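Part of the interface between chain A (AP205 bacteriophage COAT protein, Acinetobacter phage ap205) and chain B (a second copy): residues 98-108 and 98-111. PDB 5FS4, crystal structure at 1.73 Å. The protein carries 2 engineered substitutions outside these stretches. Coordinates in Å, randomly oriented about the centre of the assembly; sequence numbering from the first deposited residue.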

ATOM      1  N   GLU A  98      -3.874  -5.109   8.065  1.00  8.27           N
ATOM      2  CA  GLU A  98      -4.491  -4.454   6.925  1.00  8.34           C
ATOM      3  C   GLU A  98      -3.505  -4.295   5.785  1.00  7.52           C
ATOM      4  O   GLU A  98      -3.863  -4.531   4.628  1.00  6.89           O
ATOM      5  CB  GLU A  98      -5.077  -3.103   7.303  1.00  9.33           C
ATOM      6  CG  GLU A  98      -6.307  -3.159   8.184  1.00 10.28           C
ATOM      7  CD  GLU A  98      -7.370  -4.029   7.553  1.00 11.99           C
ATOM      8  OE1 GLU A  98      -7.579  -3.879   6.345  1.00 12.88           O
ATOM      9  OE2 GLU A  98      -8.036  -4.790   8.293  1.00 16.49           O
ATOM     10  N   TRP A  99      -2.263  -3.926   6.119  1.00  7.39           N
ATOM     11  CA  TRP A  99      -1.218  -3.809   5.083  1.00  7.22           C
ATOM     12  C   TRP A  99      -0.891  -5.186   4.442  1.00  7.85           C
ATOM     13  O   TRP A  99      -0.801  -5.308   3.220  1.00  8.48           O
ATOM     14  CB  TRP A  99      -0.002  -3.186   5.692  1.00  6.59           C
ATOM     15  CG  TRP A  99       1.236  -3.213   4.829  1.00  6.76           C
ATOM     16  CD1 TRP A  99       2.459  -3.727   5.196  1.00  6.40           C
ATOM     17  CD2 TRP A  99       1.401  -2.670   3.503  1.00  6.78           C
ATOM     18  NE1 TRP A  99       3.367  -3.534   4.199  1.00  6.66           N
ATOM     19  CE2 TRP A  99       2.749  -2.887   3.144  1.00  6.64           C
ATOM     20  CE3 TRP A  99       0.547  -1.982   2.575  1.00  6.49           C
ATOM     21  CZ2 TRP A  99       3.262  -2.494   1.892  1.00  6.79           C
ATOM     22  CZ3 TRP A  99       1.077  -1.561   1.368  1.00  6.49           C
ATOM     23  CH2 TRP A  99       2.410  -1.836   1.021  1.00  6.74           C
ATOM     24  N   GLU A 100      -0.777  -6.230   5.266  1.00  8.16           N
ATOM     25  CA  GLU A 100      -0.637  -7.605   4.726  1.00  9.24           C
ATOM     26  C   GLU A 100      -1.688  -8.027   3.736  1.00  8.59           C
ATOM     27  O   GLU A 100      -1.387  -8.544   2.680  1.00  7.88           O
ATOM     28  CB  GLU A 100      -0.529  -8.661   5.836  1.00 10.74           C
ATOM     29  CG  GLU A 100       0.743  -8.490   6.659  1.00 11.83           C
ATOM     30  CD  GLU A 100       2.040  -8.460   5.824  1.00 13.61           C
ATOM     31  OE1 GLU A 100       2.370  -9.471   5.148  1.00 14.29           O
ATOM     32  OE2 GLU A 100       2.748  -7.437   5.870  1.00 13.73           O
ATOM     33  N   THR A 101      -2.925  -7.768   4.075  1.00  8.32           N
ATOM     34  CA  THR A 101      -4.038  -8.170   3.209  1.00  8.71           C
ATOM     35  C   THR A 101      -4.125  -7.278   1.983  1.00  8.57           C
ATOM     36  O   THR A 101      -4.410  -7.785   0.934  1.00  8.13           O
ATOM     37  CB  THR A 101      -5.344  -8.105   4.043  1.00  8.74           C
ATOM     38  OG1 THR A 101      -5.202  -9.038   5.117  1.00  9.56           O
ATOM     39  CG2 THR A 101      -6.492  -8.601   3.229  1.00  9.08           C
ATOM     40  N   HIS A 102      -3.868  -5.980   2.137  1.00  8.24           N
ATOM     41  CA  HIS A 102      -3.767  -5.039   1.017  1.00  7.99           C
ATOM     42  C   HIS A 102      -2.795  -5.521  -0.000  1.00  8.37           C
ATOM     43  O   HIS A 102      -3.132  -5.631  -1.163  1.00  8.31           O
ATOM     44  CB  HIS A 102      -3.364  -3.640   1.508  1.00  7.86           C
ATOM     45  CG  HIS A 102      -3.295  -2.608   0.426  1.00  8.15           C
ATOM     46  ND1 HIS A 102      -4.406  -1.924   0.001  1.00  7.68           N
ATOM     47  CD2 HIS A 102      -2.253  -2.116  -0.289  1.00  7.94           C
ATOM     48  CE1 HIS A 102      -4.061  -1.060  -0.939  1.00  7.85           C
ATOM     49  NE2 HIS A 102      -2.767  -1.185  -1.161  1.00  7.90           N
ATOM     50  N   LYS A 103      -1.584  -5.863   0.430  1.00  8.54           N
ATOM     51  CA  LYS A 103      -0.617  -6.452  -0.527  1.00  8.86           C
ATOM     52  C   LYS A 103      -1.129  -7.700  -1.210  1.00  9.09           C
ATOM     53  O   LYS A 103      -0.856  -7.929  -2.367  1.00  9.05           O
ATOM     54  CB  LYS A 103       0.714  -6.801   0.132  1.00  8.59           C
ATOM     55  CG  LYS A 103       1.481  -5.590   0.586  1.00  8.35           C
ATOM     56  CD  LYS A 103       2.742  -5.971   1.378  1.00  8.52           C
ATOM     57  CE  LYS A 103       2.522  -6.606   2.780  1.00  8.43           C
ATOM     58  NZ  LYS A 103       3.863  -6.915   3.412  1.00  8.36           N
ATOM     59  N   ARG A 104      -1.781  -8.549  -0.449  1.00  9.57           N
ATOM     60  CA  ARG A 104      -2.245  -9.813  -1.001  1.00  9.97           C
ATOM     61  C   ARG A 104      -3.300  -9.549  -2.061  1.00  9.46           C
ATOM     62  O   ARG A 104      -3.242 -10.149  -3.163  1.00  9.51           O
ATOM     63  CB  ARG A 104      -2.773 -10.698   0.132  1.00 10.73           C
ATOM     64  CG  ARG A 104      -3.511 -11.949  -0.280  1.00 11.99           C
ATOM     65  CD  ARG A 104      -4.020 -12.670   0.929  1.00 13.75           C
ATOM     66  NE  ARG A 104      -4.819 -13.796   0.495  1.00 16.03           N
ATOM     67  CZ  ARG A 104      -5.313 -14.734   1.302  1.00 17.95           C
ATOM     68  NH1 ARG A 104      -5.115 -14.706   2.622  1.00 20.59           N
ATOM     69  NH2 ARG A 104      -6.025 -15.710   0.782  1.00 19.23           N
ATOM     70  N   ASN A 105      -4.177  -8.570  -1.788  1.00  8.75           N
ATOM     71  CA  ASN A 105      -5.323  -8.267  -2.715  1.00  8.47           C
ATOM     72  C   ASN A 105      -4.821  -7.549  -3.946  1.00  7.91           C
ATOM     73  O   ASN A 105      -5.245  -7.870  -5.030  1.00  8.34           O
ATOM     74  CB  ASN A 105      -6.446  -7.455  -2.029  1.00  8.08           C
ATOM     75  CG  ASN A 105      -7.292  -8.309  -1.081  1.00  8.30           C
ATOM     76  OD1 ASN A 105      -7.461  -9.484  -1.327  1.00  7.54           O
ATOM     77  ND2 ASN A 105      -7.803  -7.715   0.020  1.00  8.09           N
ATOM     78  N   VAL A 106      -3.918  -6.585  -3.770  1.00  7.65           N
ATOM     79  CA  VAL A 106      -3.217  -6.014  -4.888  1.00  7.65           C
ATOM     80  C   VAL A 106      -2.443  -7.059  -5.724  1.00  8.18           C
ATOM     81  O   VAL A 106      -2.483  -7.049  -6.983  1.00  7.67           O
ATOM     82  CB  VAL A 106      -2.351  -4.827  -4.420  1.00  7.56           C
ATOM     83  CG1 VAL A 106      -1.500  -4.330  -5.598  1.00  8.26           C
ATOM     84  CG2 VAL A 106      -3.249  -3.703  -3.854  1.00  7.30           C
ATOM     85  N   ASP A 107      -1.730  -7.985  -5.054  1.00  8.51           N
ATOM     86  CA  ASP A 107      -1.054  -9.069  -5.770  1.00  8.37           C
ATOM     87  C   ASP A 107      -1.997  -9.835  -6.661  1.00  8.06           C
ATOM     88  O   ASP A 107      -1.653 -10.163  -7.798  1.00  8.20           O
ATOM     89  CB  ASP A 107      -0.428 -10.083  -4.791  1.00  8.54           C
ATOM     90  CG  ASP A 107       0.859  -9.591  -4.129  1.00  9.44           C
ATOM     91  OD1 ASP A 107       1.451  -8.589  -4.589  1.00  9.87           O
ATOM     92  OD2 ASP A 107       1.252 -10.190  -3.094  1.00  9.37           O
ATOM     93  N   THR A 108      -3.150 -10.192  -6.105  1.00  8.01           N
ATOM     94  CA  THR A 108      -4.168 -10.969  -6.871  1.00  7.69           C
ATOM     95  C   THR A 108      -4.497 -10.327  -8.195  1.00  8.07           C
ATOM     96  O   THR A 108      -4.496 -11.006  -9.218  1.00  8.91           O
ATOM     97  CB  THR A 108      -5.407 -11.223  -6.030  1.00  7.08           C
ATOM     98  OG1 THR A 108      -5.015 -11.979  -4.844  1.00  6.95           O
ATOM     99  CG2 THR A 108      -6.456 -11.979  -6.788  1.00  6.95           C
TER
ATOM    100  N   GLU B  98       9.172  -3.644  -9.624  1.00 10.08           N
ATOM    101  CA  GLU B  98       9.080  -2.434  -8.812  1.00 10.85           C
ATOM    102  C   GLU B  98       8.049  -2.597  -7.671  1.00  9.64           C
ATOM    103  O   GLU B  98       8.270  -2.160  -6.533  1.00  9.36           O
ATOM    104  CB  GLU B  98       8.688  -1.218  -9.672  1.00 12.17           C
ATOM    105  CG  GLU B  98       9.785  -0.728 -10.602  1.00 13.83           C
ATOM    106  CD  GLU B  98      11.078  -0.437  -9.846  1.00 14.85           C
ATOM    107  OE1 GLU B  98      11.040   0.278  -8.868  1.00 18.13           O
ATOM    108  OE2 GLU B  98      12.163  -0.918 -10.237  1.00 17.38           O
ATOM    109  N   TRP B  99       6.918  -3.214  -7.984  1.00  8.64           N
ATOM    110  CA  TRP B  99       5.939  -3.561  -6.934  1.00  8.14           C
ATOM    111  C   TRP B  99       6.566  -4.482  -5.901  1.00  8.45           C
ATOM    112  O   TRP B  99       6.418  -4.238  -4.698  1.00  7.18           O
ATOM    113  CB  TRP B  99       4.647  -4.151  -7.565  1.00  8.29           C
ATOM    114  CG  TRP B  99       3.626  -4.683  -6.577  1.00  8.13           C
ATOM    115  CD1 TRP B  99       3.136  -5.964  -6.564  1.00  8.36           C
ATOM    116  CD2 TRP B  99       2.940  -3.990  -5.502  1.00  8.27           C
ATOM    117  NE1 TRP B  99       2.206  -6.101  -5.568  1.00  8.51           N
ATOM    118  CE2 TRP B  99       2.102  -4.931  -4.872  1.00  8.30           C
ATOM    119  CE3 TRP B  99       3.019  -2.698  -4.950  1.00  7.96           C
ATOM    120  CZ2 TRP B  99       1.269  -4.592  -3.755  1.00  8.25           C
ATOM    121  CZ3 TRP B  99       2.239  -2.382  -3.877  1.00  8.04           C
ATOM    122  CH2 TRP B  99       1.353  -3.320  -3.297  1.00  8.22           C
ATOM    123  N   GLU B 100       7.303  -5.534  -6.302  1.00  8.61           N
ATOM    124  CA  GLU B 100       7.929  -6.398  -5.241  1.00  9.48           C
ATOM    125  C   GLU B 100       8.877  -5.576  -4.343  1.00  8.77           C
ATOM    126  O   GLU B 100       8.883  -5.690  -3.074  1.00  8.49           O
ATOM    127  CB  GLU B 100       8.597  -7.678  -5.826  1.00 10.77           C
ATOM    128  CG  GLU B 100       7.631  -8.582  -6.611  1.00 12.30           C
ATOM    129  CD  GLU B 100       6.418  -8.996  -5.797  1.00 13.66           C
ATOM    130  OE1 GLU B 100       6.670  -9.435  -4.646  1.00 17.04           O
ATOM    131  OE2 GLU B 100       5.250  -8.892  -6.264  1.00 13.92           O
ATOM    132  N   THR B 101       9.615  -4.694  -4.990  1.00  8.32           N
ATOM    133  CA  THR B 101      10.625  -3.902  -4.258  1.00  9.14           C
ATOM    134  C   THR B 101       9.999  -2.866  -3.358  1.00  8.29           C
ATOM    135  O   THR B 101      10.467  -2.654  -2.234  1.00  7.21           O
ATOM    136  CB  THR B 101      11.628  -3.266  -5.225  1.00 10.15           C
ATOM    137  OG1 THR B 101      12.254  -4.322  -5.990  1.00 11.76           O
ATOM    138  CG2 THR B 101      12.694  -2.504  -4.505  1.00 10.06           C
ATOM    139  N   HIS B 102       8.960  -2.224  -3.880  1.00  7.31           N
ATOM    140  CA  HIS B 102       8.222  -1.231  -3.087  1.00  7.08           C
ATOM    141  C   HIS B 102       7.629  -1.852  -1.802  1.00  7.41           C
ATOM    142  O   HIS B 102       7.657  -1.234  -0.742  1.00  8.47           O
ATOM    143  CB  HIS B 102       7.166  -0.576  -4.028  1.00  6.58           C
ATOM    144  CG  HIS B 102       6.156   0.281  -3.320  1.00  6.27           C
ATOM    145  ND1 HIS B 102       6.285   1.658  -3.238  1.00  6.11           N
ATOM    146  CD2 HIS B 102       4.985  -0.020  -2.721  1.00  5.87           C
ATOM    147  CE1 HIS B 102       5.210   2.165  -2.665  1.00  6.07           C
ATOM    148  NE2 HIS B 102       4.435   1.163  -2.287  1.00  6.30           N
ATOM    149  N   LYS B 103       7.046  -3.046  -1.924  1.00  7.64           N
ATOM    150  CA  LYS B 103       6.486  -3.779  -0.801  1.00  7.82           C
ATOM    151  C   LYS B 103       7.598  -4.017   0.248  1.00  8.21           C
ATOM    152  O   LYS B 103       7.391  -3.761   1.418  1.00  8.47           O
ATOM    153  CB  LYS B 103       5.861  -5.099  -1.235  1.00  8.08           C
ATOM    154  CG  LYS B 103       4.502  -4.990  -1.931  1.00  8.56           C
ATOM    155  CD  LYS B 103       3.882  -6.380  -2.126  1.00  8.56           C
ATOM    156  CE  LYS B 103       4.578  -7.097  -3.274  1.00  9.14           C
ATOM    157  NZ  LYS B 103       4.154  -8.519  -3.473  1.00  9.51           N
ATOM    158  N   ARG B 104       8.776  -4.423  -0.231  1.00  8.30           N
ATOM    159  CA  ARG B 104       9.897  -4.697   0.585  1.00  9.83           C
ATOM    160  C   ARG B 104      10.350  -3.469   1.342  1.00  9.61           C
ATOM    161  O   ARG B 104      10.654  -3.542   2.517  1.00 10.99           O
ATOM    162  CB  ARG B 104      11.030  -5.172  -0.298  1.00 10.59           C
ATOM    163  CG  ARG B 104      12.298  -5.382   0.493  1.00 12.15           C
ATOM    164  CD  ARG B 104      13.309  -6.131  -0.326  1.00 13.79           C
ATOM    165  NE  ARG B 104      14.568  -6.164   0.397  1.00 14.44           N
ATOM    166  CZ  ARG B 104      15.681  -6.666  -0.107  1.00 16.20           C
ATOM    167  NH1 ARG B 104      15.728  -7.141  -1.347  1.00 15.19           N
ATOM    168  NH2 ARG B 104      16.769  -6.653   0.640  1.00 17.64           N
ATOM    169  N   ASN B 105      10.366  -2.338   0.669  1.00  8.74           N
ATOM    170  CA  ASN B 105      10.878  -1.137   1.267  1.00  8.39           C
ATOM    171  C   ASN B 105       9.839  -0.584   2.268  1.00  7.94           C
ATOM    172  O   ASN B 105      10.194  -0.107   3.316  1.00  7.65           O
ATOM    173  CB  ASN B 105      11.199  -0.108   0.202  1.00  7.90           C
ATOM    174  CG  ASN B 105      12.500  -0.399  -0.518  1.00  7.97           C
ATOM    175  OD1 ASN B 105      13.441  -0.955   0.054  1.00  7.38           O
ATOM    176  ND2 ASN B 105      12.571   0.029  -1.726  1.00  7.75           N
ATOM    177  N   VAL B 106       8.562  -0.657   1.930  1.00  7.44           N
ATOM    178  CA  VAL B 106       7.539  -0.275   2.851  1.00  7.82           C
ATOM    179  C   VAL B 106       7.569  -1.187   4.086  1.00  8.21           C
ATOM    180  O   VAL B 106       7.487  -0.689   5.209  1.00  9.20           O
ATOM    181  CB  VAL B 106       6.120  -0.253   2.233  1.00  7.81           C
ATOM    182  CG1 VAL B 106       5.120   0.080   3.343  1.00  7.63           C
ATOM    183  CG2 VAL B 106       6.008   0.743   1.068  1.00  7.59           C
ATOM    184  N   ASP B 107       7.702  -2.499   3.894  1.00  8.50           N
ATOM    185  CA  ASP B 107       7.801  -3.455   5.018  1.00  9.33           C
ATOM    186  C   ASP B 107       8.917  -3.047   5.966  1.00  9.20           C
ATOM    187  O   ASP B 107       8.730  -3.035   7.155  1.00  9.61           O
ATOM    188  CB  ASP B 107       8.066  -4.915   4.548  1.00  9.54           C
ATOM    189  CG  ASP B 107       6.893  -5.545   3.849  1.00 10.04           C
ATOM    190  OD1 ASP B 107       5.755  -5.014   3.979  1.00 10.20           O
ATOM    191  OD2 ASP B 107       7.127  -6.560   3.118  1.00  9.81           O
ATOM    192  N   THR B 108      10.069  -2.708   5.420  1.00  9.11           N
ATOM    193  CA  THR B 108      11.240  -2.316   6.281  1.00  9.34           C
ATOM    194  C   THR B 108      10.905  -1.202   7.254  1.00  9.02           C
ATOM    195  O   THR B 108      11.283  -1.275   8.416  1.00  8.62           O
ATOM    196  CB  THR B 108      12.483  -2.013   5.401  1.00  9.57           C
ATOM    197  OG1 THR B 108      12.924  -3.202   4.712  1.00 10.21           O
ATOM    198  CG2 THR B 108      13.612  -1.475   6.208  1.00 10.59           C
ATOM    199  N   LEU B 109      10.175  -0.182   6.792  1.00  8.63           N
ATOM    200  CA  LEU B 109       9.842   0.978   7.587  1.00  8.21           C
ATOM    201  C   LEU B 109       8.576   0.772   8.412  1.00  7.98           C
ATOM    202  O   LEU B 109       8.557   1.091   9.594  1.00  7.73           O
ATOM    203  CB  LEU B 109       9.673   2.198   6.740  1.00  8.01           C
ATOM    204  CG  LEU B 109      10.848   2.691   5.924  1.00  7.69           C
ATOM    205  CD1 LEU B 109      10.472   3.958   5.163  1.00  8.09           C
ATOM    206  CD2 LEU B 109      12.072   2.962   6.774  1.00  7.70           C
ATOM    207  N   PHE B 110       7.553   0.250   7.779  1.00  7.84           N
ATOM    208  CA  PHE B 110       6.250   0.094   8.424  1.00  8.31           C
ATOM    209  C   PHE B 110       5.983  -1.281   9.080  1.00  8.83           C
ATOM    210  O   PHE B 110       5.426  -1.329  10.196  1.00  9.62           O
ATOM    211  CB  PHE B 110       5.137   0.402   7.397  1.00  7.99           C
ATOM    212  CG  PHE B 110       3.764   0.252   7.958  1.00  7.92           C
ATOM    213  CD1 PHE B 110       3.177   1.292   8.645  1.00  8.32           C
ATOM    214  CD2 PHE B 110       3.032  -0.975   7.823  1.00  8.44           C
ATOM    215  CE1 PHE B 110       1.887   1.156   9.194  1.00  8.34           C
ATOM    216  CE2 PHE B 110       1.766  -1.098   8.361  1.00  8.41           C
ATOM    217  CZ  PHE B 110       1.188  -0.053   9.039  1.00  8.11           C
ATOM    218  N   ALA B 111       6.282  -2.368   8.378  1.00 10.29           N
ATOM    219  CA  ALA B 111       5.925  -3.729   8.846  1.00 11.32           C
ATOM    220  C   ALA B 111       6.779  -4.150  10.055  1.00 13.12           C
ATOM    221  O   ALA B 111       6.269  -4.588  11.088  1.00 13.97           O
ATOM    222  CB  ALA B 111       6.108  -4.755   7.750  1.00 10.60           C
TER
HETATM  223  O   HOH W   1       6.112  -8.079   1.405  1.00 22.34           O
HETATM  224  O   HOH W   2       2.624  -9.881  -0.965  1.00 20.81           O

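The contact is a nearly twofold-symmetric packing of two antiparallel helices, in which a tryptophan from each chain is anchored to an aspartate of the other and a lysine–aspartate salt bridge closes over each anchor. The helix axes run at 171° and come no closer than 12.1 Å, a wide separation filled by the large side chains between them. Lys A103 and Lys B103 mark the centre of the register, their CA atoms 7.6 Å apart, so that Trp A99 and Trp B99 each lie across from later turns of the partner helix.

Both tryptophans point toward the opposing helix and adopt the same t rotamer at chi1. The indole nitrogen NE1 of Trp A99 donates a hydrogen bond to OD1 of Asp B107 at 2.8 Å, and NE1 of Trp B99 does the same to OD1 of Asp A107, also at 2.8 Å. In each case the carboxylate oxygen lies at the ring edge, near the indole plane, where the N-H bond is directed; the indole can therefore be buried with its polar group satisfied.

The same aspartate oxygens also receive the lysines. NZ of Lys A103 lies 2.7 Å from OD1 of Asp B107, and NZ of Lys B103 lies 2.9 Å from OD1 of Asp A107, both salt bridges. Each ammonium is shared with a glutamate one turn earlier in its own helix: NZ of Lys A103 is 2.7 Å from OE2 of Glu A100, and NZ of Lys B103 is 2.9 Å from OE1 of Glu B100, the latter hydrogen bond being weak. The lysine thus offsets the approach of like charges, such as OE2 of Glu A100 and OD1 of Asp B107 at 4.3 Å. A water at each site accepts from the lysine NZ and donates to the aspartate OD2, adding a second link between the paired groups.

Apolar packing accompanies this polar network. CZ2 of Trp A99 meets CG1 of Val B106 at 3.5 Å, and CZ2 of Trp B99 meets CG1 of Val A106 at 3.3 Å. Between these two sites the aliphatic parts of the central lysines touch, with CD of Lys A103 and CD of Lys B103 3.7 Å apart.

Trp A99 has a further partner in Phe B110, whose ring edge is turned toward the indole face in an offset edge-to-face arrangement, with the planes at 82°. The side chain of Trp A99 sits as a knob among Lys B103, Val B106, Asp B107 and Phe B110.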